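Local coordinates for DNA topoisomerase 2-associated protein PAT1 (Saccharomyces cerevisiae, PDB 5LMG) that activates mRNA decapping and represses translation, its C-terminal domain binding a short peptide of the decapping enzyme Dcp2, at residues Q251-P256 / W278-S283; I295-V300 / N350-V355. The protein carries 2 engineered substitutions. One frame throughout, in Å; residues are numbered along the deposited sequence.

Interaction 1 (Q251-P256 / W278-S283); sequences QLIFPP and WAFLAS. Engineered in segment 278-283: Ala-279 (natural residue Gln). With EDO (1,2-ethanediol), chain H.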
ATOM      1  N   GLN A 251       2.386  -9.910 -12.138  1.00 43.30           N
ATOM      2  CA  GLN A 251       3.697 -10.335 -11.628  1.00 43.84           C
ATOM      3  C   GLN A 251       4.634  -9.137 -11.287  1.00 46.47           C
ATOM      4  O   GLN A 251       5.466  -9.252 -10.377  1.00 44.09           O
ATOM      5  CB  GLN A 251       4.351 -11.340 -12.608  1.00 45.88           C
ATOM      6  CG  GLN A 251       5.887 -11.444 -12.583  1.00 68.20           C
ATOM      7  CD  GLN A 251       6.434 -12.155 -11.365  1.00 87.79           C
ATOM      8  OE1 GLN A 251       6.115 -13.321 -11.094  1.00 87.57           O
ATOM      9  NE2 GLN A 251       7.332 -11.491 -10.647  1.00 71.65           N
ATOM     10  N   LEU A 252       4.444  -7.980 -11.966  1.00 43.36           N
ATOM     11  CA  LEU A 252       5.263  -6.769 -11.765  1.00 42.71           C
ATOM     12  C   LEU A 252       5.116  -6.132 -10.364  1.00 45.67           C
ATOM     13  O   LEU A 252       5.893  -5.249 -10.005  1.00 45.57           O
ATOM     14  CB  LEU A 252       5.016  -5.733 -12.874  1.00 42.71           C
ATOM     15  CG  LEU A 252       5.261  -6.182 -14.328  1.00 48.17           C
ATOM     16  CD1 LEU A 252       4.990  -5.030 -15.289  1.00 48.50           C
ATOM     17  CD2 LEU A 252       6.694  -6.715 -14.535  1.00 50.78           C
ATOM     18  N   ILE A 253       4.147  -6.597  -9.566  1.00 40.84           N
ATOM     19  CA  ILE A 253       3.958  -6.136  -8.192  1.00 39.58           C
ATOM     20  C   ILE A 253       5.084  -6.693  -7.275  1.00 42.74           C
ATOM     21  O   ILE A 253       5.333  -6.123  -6.214  1.00 42.36           O
ATOM     22  CB  ILE A 253       2.526  -6.410  -7.653  1.00 41.95           C
ATOM     23  CG1 ILE A 253       2.306  -7.906  -7.314  1.00 41.56           C
ATOM     24  CG2 ILE A 253       1.436  -5.859  -8.602  1.00 43.23           C
ATOM     25  CD1 ILE A 253       0.940  -8.236  -6.707  1.00 46.74           C
ATOM     26  N   PHE A 254       5.757  -7.796  -7.696  1.00 38.71           N
ATOM     27  CA  PHE A 254       6.873  -8.419  -6.960  1.00 39.12           C
ATOM     28  C   PHE A 254       8.181  -7.770  -7.463  1.00 44.25           C
ATOM     29  O   PHE A 254       8.511  -7.936  -8.638  1.00 43.85           O
ATOM     30  CB  PHE A 254       6.891  -9.947  -7.167  1.00 40.40           C
ATOM     31  CG  PHE A 254       5.739 -10.691  -6.531  1.00 41.30           C
ATOM     32  CD1 PHE A 254       4.525 -10.831  -7.199  1.00 43.54           C
ATOM     33  CD2 PHE A 254       5.867 -11.254  -5.262  1.00 42.30           C
ATOM     34  CE1 PHE A 254       3.454 -11.518  -6.605  1.00 43.84           C
ATOM     35  CE2 PHE A 254       4.804 -11.952  -4.674  1.00 44.19           C
ATOM     36  CZ  PHE A 254       3.606 -12.092  -5.357  1.00 42.07           C
ATOM     37  N   PRO A 255       8.894  -6.974  -6.621  1.00 41.54           N
ATOM     38  CA  PRO A 255      10.117  -6.294  -7.099  1.00 42.43           C
ATOM     39  C   PRO A 255      11.271  -7.239  -7.442  1.00 45.98           C
ATOM     40  O   PRO A 255      11.297  -8.361  -6.915  1.00 44.39           O
ATOM     41  CB  PRO A 255      10.497  -5.360  -5.933  1.00 43.63           C
ATOM     42  CG  PRO A 255       9.283  -5.285  -5.072  1.00 47.55           C
ATOM     43  CD  PRO A 255       8.622  -6.629  -5.215  1.00 43.03           C
ATOM     44  N   PRO A 256      12.232  -6.814  -8.307  1.00 43.28           N
ATOM     45  CA  PRO A 256      13.381  -7.682  -8.609  1.00 44.01           C
ATOM     46  C   PRO A 256      14.225  -7.955  -7.371  1.00 48.08           C
ATOM     47  O   PRO A 256      14.190  -7.197  -6.395  1.00 46.30           O
ATOM     48  CB  PRO A 256      14.188  -6.891  -9.651  1.00 46.27           C
ATOM     49  CG  PRO A 256      13.315  -5.767 -10.078  1.00 50.58           C
ATOM     50  CD  PRO A 256      12.365  -5.505  -8.973  1.00 45.22           C
ATOM     51  N   TRP A 278       0.910  -9.920  -0.790  1.00 39.32           N
ATOM     52  CA  TRP A 278      -0.094 -10.977  -0.622  1.00 39.82           C
ATOM     53  C   TRP A 278      -1.416 -10.408  -0.108  1.00 42.46           C
ATOM     54  O   TRP A 278      -2.456 -10.957  -0.447  1.00 42.08           O
ATOM     55  CB  TRP A 278       0.433 -12.133   0.252  1.00 38.85           C
ATOM     56  CG  TRP A 278       1.638 -12.813  -0.337  1.00 39.63           C
ATOM     57  CD1 TRP A 278       2.938 -12.655   0.055  1.00 42.22           C
ATOM     58  CD2 TRP A 278       1.668 -13.656  -1.503  1.00 39.41           C
ATOM     59  NE1 TRP A 278       3.772 -13.372  -0.773  1.00 42.01           N
ATOM     60  CE2 TRP A 278       3.021 -13.981  -1.751  1.00 43.71           C
ATOM     61  CE3 TRP A 278       0.679 -14.170  -2.366  1.00 40.77           C
ATOM     62  CZ2 TRP A 278       3.409 -14.824  -2.806  1.00 43.37           C
ATOM     63  CZ3 TRP A 278       1.066 -14.978  -3.429  1.00 42.42           C
ATOM     64  CH2 TRP A 278       2.416 -15.297  -3.643  1.00 42.96           C
ATOM     65  N   ALA A 279      -1.378  -9.289   0.666  1.00 39.65           N
ATOM     66  CA  ALA A 279      -2.584  -8.602   1.164  1.00 39.00           C
ATOM     67  C   ALA A 279      -3.317  -7.956  -0.019  1.00 40.28           C
ATOM     68  O   ALA A 279      -4.541  -8.069  -0.116  1.00 37.86           O
ATOM     69  CB  ALA A 279      -2.225  -7.566   2.218  1.00 39.20           C
ATOM     70  N   PHE A 280      -2.566  -7.340  -0.948  1.00 36.77           N
ATOM     71  CA  PHE A 280      -3.136  -6.780  -2.168  1.00 36.83           C
ATOM     72  C   PHE A 280      -3.794  -7.888  -3.013  1.00 39.09           C
ATOM     73  O   PHE A 280      -4.932  -7.710  -3.447  1.00 36.54           O
ATOM     74  CB  PHE A 280      -2.076  -6.035  -3.009  1.00 38.86           C
ATOM     75  CG  PHE A 280      -2.543  -5.732  -4.422  1.00 40.22           C
ATOM     76  CD1 PHE A 280      -3.404  -4.664  -4.677  1.00 42.72           C
ATOM     77  CD2 PHE A 280      -2.145  -6.530  -5.491  1.00 41.49           C
ATOM     78  CE1 PHE A 280      -3.850  -4.394  -5.977  1.00 43.65           C
ATOM     79  CE2 PHE A 280      -2.610  -6.276  -6.786  1.00 44.65           C
ATOM     80  CZ  PHE A 280      -3.451  -5.199  -7.026  1.00 43.35           C
ATOM     81  N   LEU A 281      -3.072  -9.023  -3.234  1.00 36.95           N
ATOM     82  CA  LEU A 281      -3.555 -10.151  -4.042  1.00 37.26           C
ATOM     83  C   LEU A 281      -4.804 -10.775  -3.437  1.00 40.97           C
ATOM     84  O   LEU A 281      -5.671 -11.196  -4.181  1.00 39.42           O
ATOM     85  CB  LEU A 281      -2.464 -11.214  -4.251  1.00 37.19           C
ATOM     86  CG  LEU A 281      -1.308 -10.860  -5.192  1.00 40.51           C
ATOM     87  CD1 LEU A 281      -0.191 -11.889  -5.087  1.00 40.18           C
ATOM     88  CD2 LEU A 281      -1.779 -10.757  -6.660  1.00 41.71           C
ATOM     89  N   ALA A 282      -4.891 -10.817  -2.083  1.00 38.43           N
ATOM     90  CA  ALA A 282      -6.033 -11.353  -1.346  1.00 38.00           C
ATOM     91  C   ALA A 282      -7.249 -10.450  -1.580  1.00 41.25           C
ATOM     92  O   ALA A 282      -8.326 -10.965  -1.883  1.00 40.13           O
ATOM     93  CB  ALA A 282      -5.712 -11.444   0.141  1.00 39.10           C
ATOM     94  N   SER A 283      -7.071  -9.112  -1.518  1.00 38.03           N
ATOM     95  CA  SER A 283      -8.191  -8.187  -1.751  1.00 38.27           C
ATOM     96  C   SER A 283      -8.643  -8.186  -3.214  1.00 41.56           C
ATOM     97  O   SER A 283      -9.852  -8.129  -3.473  1.00 40.25           O
ATOM     98  CB  SER A 283      -7.873  -6.780  -1.255  1.00 42.02           C
ATOM     99  OG  SER A 283      -6.909  -6.156  -2.085  1.00 56.03           O
TER
HETATM  100  C1  EDO H 804      10.475 -12.491  -5.162  1.00 66.28           C
HETATM  101  O1  EDO H 804       9.281 -12.865  -4.490  1.00 65.04           O
HETATM  102  C2  EDO H 804      10.209 -11.222  -6.005  1.00 67.62           C
HETATM  103  O2  EDO H 804       9.998 -10.072  -5.178  1.00 65.39           O

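Interaction 2 (I295-V300 / N350-V355); sequences IIIDEV and NLFLNV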
ATOM      1  N   ILE A 295      -7.005 -16.035 -13.687  1.00 37.62           N
ATOM      2  CA  ILE A 295      -5.963 -15.176 -14.246  1.00 36.53           C
ATOM      3  C   ILE A 295      -4.952 -14.801 -13.146  1.00 39.74           C
ATOM      4  O   ILE A 295      -3.754 -14.918 -13.393  1.00 39.54           O
ATOM      5  CB  ILE A 295      -6.559 -13.924 -14.959  1.00 39.33           C
ATOM      6  CG1 ILE A 295      -7.345 -14.311 -16.238  1.00 39.49           C
ATOM      7  CG2 ILE A 295      -5.451 -12.872 -15.267  1.00 40.56           C
ATOM      8  CD1 ILE A 295      -8.392 -13.341 -16.652  1.00 41.97           C
ATOM      9  N   ILE A 296      -5.433 -14.344 -11.951  1.00 35.90           N
ATOM     10  CA  ILE A 296      -4.558 -13.952 -10.820  1.00 35.42           C
ATOM     11  C   ILE A 296      -3.595 -15.098 -10.433  1.00 40.91           C
ATOM     12  O   ILE A 296      -2.381 -14.863 -10.411  1.00 39.21           O
ATOM     13  CB  ILE A 296      -5.315 -13.370  -9.587  1.00 37.79           C
ATOM     14  CG1 ILE A 296      -6.138 -12.104  -9.972  1.00 38.20           C
ATOM     15  CG2 ILE A 296      -4.319 -13.064  -8.414  1.00 36.41           C
ATOM     16  CD1 ILE A 296      -7.373 -11.795  -9.029  1.00 46.87           C
ATOM     17  N   ILE A 297      -4.143 -16.322 -10.151  1.00 39.62           N
ATOM     18  CA  ILE A 297      -3.412 -17.552  -9.797  1.00 40.55           C
ATOM     19  C   ILE A 297      -2.380 -17.873 -10.878  1.00 45.27           C
ATOM     20  O   ILE A 297      -1.232 -18.177 -10.552  1.00 44.88           O
ATOM     21  CB  ILE A 297      -4.383 -18.769  -9.555  1.00 45.27           C
ATOM     22  CG1 ILE A 297      -4.948 -18.783  -8.125  1.00 46.33           C
ATOM     23  CG2 ILE A 297      -3.707 -20.133  -9.859  1.00 48.87           C
ATOM     24  CD1 ILE A 297      -4.000 -19.431  -7.021  1.00 59.33           C
ATOM     25  N   ASP A 298      -2.797 -17.811 -12.168  1.00 41.41           N
ATOM     26  CA  ASP A 298      -1.900 -18.104 -13.278  1.00 40.54           C
ATOM     27  C   ASP A 298      -0.704 -17.126 -13.301  1.00 41.88           C
ATOM     28  O   ASP A 298       0.437 -17.555 -13.456  1.00 41.17           O
ATOM     29  CB  ASP A 298      -2.667 -18.070 -14.622  1.00 41.65           C
ATOM     30  CG  ASP A 298      -1.776 -18.396 -15.784  1.00 47.26           C
ATOM     31  OD1 ASP A 298      -1.214 -19.509 -15.801  1.00 48.70           O
ATOM     32  OD2 ASP A 298      -1.531 -17.496 -16.607  1.00 55.72           O
ATOM     33  N   GLU A 299      -0.982 -15.823 -13.140  1.00 37.15           N
ATOM     34  CA  GLU A 299       0.028 -14.772 -13.221  1.00 37.05           C
ATOM     35  C   GLU A 299       1.040 -14.796 -12.072  1.00 41.42           C
ATOM     36  O   GLU A 299       2.188 -14.410 -12.281  1.00 41.78           O
ATOM     37  CB  GLU A 299      -0.613 -13.380 -13.386  1.00 37.84           C
ATOM     38  CG  GLU A 299      -1.147 -13.157 -14.801  1.00 47.60           C
ATOM     39  CD  GLU A 299      -1.455 -11.727 -15.211  1.00 62.24           C
ATOM     40  OE1 GLU A 299      -0.629 -10.822 -14.940  1.00 45.47           O
ATOM     41  OE2 GLU A 299      -2.497 -11.523 -15.874  1.00 54.52           O
ATOM     42  N   VAL A 300       0.637 -15.297 -10.887  1.00 38.16           N
ATOM     43  CA  VAL A 300       1.505 -15.326  -9.707  1.00 37.21           C
ATOM     44  C   VAL A 300       1.918 -16.743  -9.300  1.00 41.35           C
ATOM     45  O   VAL A 300       2.547 -16.893  -8.258  1.00 40.13           O
ATOM     46  CB  VAL A 300       0.914 -14.526  -8.502  1.00 39.21           C
ATOM     47  CG1 VAL A 300       0.591 -13.087  -8.891  1.00 38.15           C
ATOM     48  CG2 VAL A 300      -0.289 -15.223  -7.871  1.00 39.01           C
ATOM     49  N   ASN A 350      -1.357 -17.916   2.920  1.00 42.54           N
ATOM     50  CA  ASN A 350      -2.719 -18.370   3.236  1.00 43.13           C
ATOM     51  C   ASN A 350      -3.747 -17.235   3.268  1.00 45.05           C
ATOM     52  O   ASN A 350      -4.911 -17.493   2.997  1.00 44.08           O
ATOM     53  CB  ASN A 350      -2.768 -19.213   4.511  1.00 44.24           C
ATOM     54  CG  ASN A 350      -2.371 -20.635   4.236  1.00 60.56           C
ATOM     55  OD1 ASN A 350      -2.833 -21.257   3.276  1.00 58.78           O
ATOM     56  ND2 ASN A 350      -1.494 -21.182   5.060  1.00 47.31           N
ATOM     57  N   LEU A 351      -3.322 -15.982   3.520  1.00 41.40           N
ATOM     58  CA  LEU A 351      -4.206 -14.811   3.453  1.00 41.57           C
ATOM     59  C   LEU A 351      -4.807 -14.735   2.029  1.00 44.49           C
ATOM     60  O   LEU A 351      -6.017 -14.567   1.872  1.00 43.21           O
ATOM     61  CB  LEU A 351      -3.424 -13.510   3.790  1.00 41.58           C
ATOM     62  CG  LEU A 351      -4.165 -12.153   3.648  1.00 46.60           C
ATOM     63  CD1 LEU A 351      -5.417 -12.089   4.536  1.00 47.16           C
ATOM     64  CD2 LEU A 351      -3.245 -10.996   3.998  1.00 48.69           C
ATOM     65  N   PHE A 352      -3.949 -14.944   1.008  1.00 41.59           N
ATOM     66  CA  PHE A 352      -4.327 -14.934  -0.400  1.00 40.66           C
ATOM     67  C   PHE A 352      -5.099 -16.192  -0.794  1.00 44.52           C
ATOM     68  O   PHE A 352      -6.173 -16.066  -1.366  1.00 44.23           O
ATOM     69  CB  PHE A 352      -3.086 -14.734  -1.293  1.00 41.90           C
ATOM     70  CG  PHE A 352      -3.279 -14.973  -2.777  1.00 43.38           C
ATOM     71  CD1 PHE A 352      -4.238 -14.263  -3.498  1.00 45.32           C
ATOM     72  CD2 PHE A 352      -2.468 -15.869  -3.465  1.00 45.69           C
ATOM     73  CE1 PHE A 352      -4.391 -14.460  -4.878  1.00 46.61           C
ATOM     74  CE2 PHE A 352      -2.632 -16.074  -4.843  1.00 48.05           C
ATOM     75  CZ  PHE A 352      -3.582 -15.359  -5.538  1.00 46.11           C
ATOM     76  N   LEU A 353      -4.558 -17.390  -0.480  1.00 41.62           N
ATOM     77  CA  LEU A 353      -5.140 -18.680  -0.859  1.00 41.97           C
ATOM     78  C   LEU A 353      -6.531 -18.944  -0.285  1.00 45.75           C
ATOM     79  O   LEU A 353      -7.407 -19.377  -1.042  1.00 44.14           O
ATOM     80  CB  LEU A 353      -4.198 -19.857  -0.529  1.00 41.77           C
ATOM     81  CG  LEU A 353      -2.891 -19.974  -1.317  1.00 45.57           C
ATOM     82  CD1 LEU A 353      -2.052 -21.136  -0.777  1.00 45.23           C
ATOM     83  CD2 LEU A 353      -3.151 -20.164  -2.820  1.00 48.78           C
ATOM     84  N   ASN A 354      -6.727 -18.705   1.045  1.00 43.05           N
ATOM     85  CA  ASN A 354      -8.004 -18.931   1.750  1.00 43.95           C
ATOM     86  C   ASN A 354      -9.181 -18.204   1.129  1.00 49.90           C
ATOM     87  O   ASN A 354     -10.276 -18.754   1.076  1.00 50.51           O
ATOM     88  CB  ASN A 354      -7.914 -18.617   3.240  1.00 41.38           C
ATOM     89  CG  ASN A 354      -6.916 -19.454   4.025  1.00 52.10           C
ATOM     90  OD1 ASN A 354      -6.373 -20.479   3.579  1.00 44.74           O
ATOM     91  ND2 ASN A 354      -6.662 -19.028   5.228  1.00 42.58           N
ATOM     92  N   VAL A 355      -8.940 -16.985   0.640  1.00 47.56           N
ATOM     93  CA  VAL A 355      -9.905 -16.117  -0.038  1.00 48.48           C
ATOM     94  C   VAL A 355     -10.531 -16.845  -1.270  1.00 51.44           C
ATOM     95  O   VAL A 355     -11.719 -16.682  -1.559  1.00 51.29           O
ATOM     96  CB  VAL A 355      -9.184 -14.779  -0.357  1.00 52.42           C
ATOM     97  CG1 VAL A 355      -9.603 -14.187  -1.688  1.00 52.59           C
ATOM     98  CG2 VAL A 355      -9.349 -13.776   0.786  1.00 51.91           C
TER

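Interaction 1 (Q251-P256 / W278-S283)
Ile-253 and Phe-254 pack against Trp-278, Phe-280 and Leu-281 in the mainly helical C-terminal domain of Pat1, whose family belongs to the TPR clan. Ile-253 ends a short 3-10 segment and Phe-254 follows it, in the loop between helix 234-246 and helix 257-267. The other three lie on helix 275-286. The contact is buried and apolar, with no hydrogen bond across it.

Phe-254 and Trp-278 form a T-shaped (edge-to-face) pair. The edge of the phenylalanine ring, at CE2 and CZ, comes over one face of the indole. The centroid of the Phe-254 ring lies 5.3 Å from that of the Trp-278 six-membered ring, and the planes meet at 66°. Phe-254 CZ sits 3.7 Å above the indole plane, displaced toward the rim. The same CZ atom also meets Leu-281 CD1 at 3.8 Å, and these two side chains cross at about a right angle. Val-300 and Glu-303 of helix 290-322 touch Phe-254 as well, so this side chain links the loop to two helices.

Ethanediol, probably from the crystallisation liquor, lies beside Phe-254 CB. It is hydrogen-bonded to Glu-274 and Glu-303.

Ile-253 makes its contact through one methyl group. Its CG1 stands between the backbone N and the carbonyl carbon (chi1 75°), and CD1 is anti to CA (chi2 177°). The extended branch carries CD1 to helix 275-286. Leu-204 and Thr-208 of helix 201-216 touch Phe-280, so a further helix borders this end. Ile-253 CD1 lies 3.7 Å from Phe-280 CD2 and also 3.7 Å from Leu-281 CD2.

Interaction 2 (I295-V300 / N350-V355)
Two long helices of the helical domain, 290-322 and 329-355, pack here through Phe-352, which reaches into a group of aliphatic side chains on the facing helix. The two short segments run roughly antiparallel, at 146° between their N-to-C directions. Their axes stay 12.3 Å apart at closest approach, so side chains alone bridge the gap.

Phe-352 CG stands anti to the backbone N (chi1 168°), and the far end of the ring carries the contact. Ile-296 CG2 lies 3.8 Å from Phe-352 CZ and is about as near to CE1, with the two side chains crossing obliquely. Val-300 meets the ring tip to tip, its CG2 lying 3.9 Å from Phe-352 CE2. Ile-297 CD1 approaches more loosely, at 4.2 Å from Phe-352 CE2. The same methyl lies 4.3 Å from Leu-353 CD2, which extends the contact to a second residue of the helix.

Outside the segments, Tyr-239 and Phe-243 of helix 234-246 pack on Ile-296. Ile-297 and Asp-298 also pack on apolar side chains of the bound Dcp2 peptide, so helix 290-322 meets both helix 329-355 and this ligand.

An alanine in place of Phe-352 would probably leave a gap between the helices, with Ile-296 CG2 and Val-300 CG2 losing their aromatic neighbour. No hydrogen bond or salt bridge joins the two segments, which implies that their contact rests on burial of apolar groups and van der Waals contact.

Overall arrangement
Both interactions are buried and apolar, and together they form a continuous packed region. Their centres lie about 10 Å apart. Helix 275-286 serves interaction 1 and helix 290-322, next in the chain, serves interaction 2. Phe-352 joins the two: its CD2 lies 3.6 Å from Trp-278 CZ3, and its CD1 lies 3.5 Å from Leu-281 O. Interaction 1 is the more central, its centre about 11 Å from that of the chain, against about 19 Å for interaction 2. It packs a loop against a helix and includes an aromatic pair. Interaction 2 joins two helices, with aliphatic groups meeting the end of a single aromatic ring, beside the bound Dcp2 peptide.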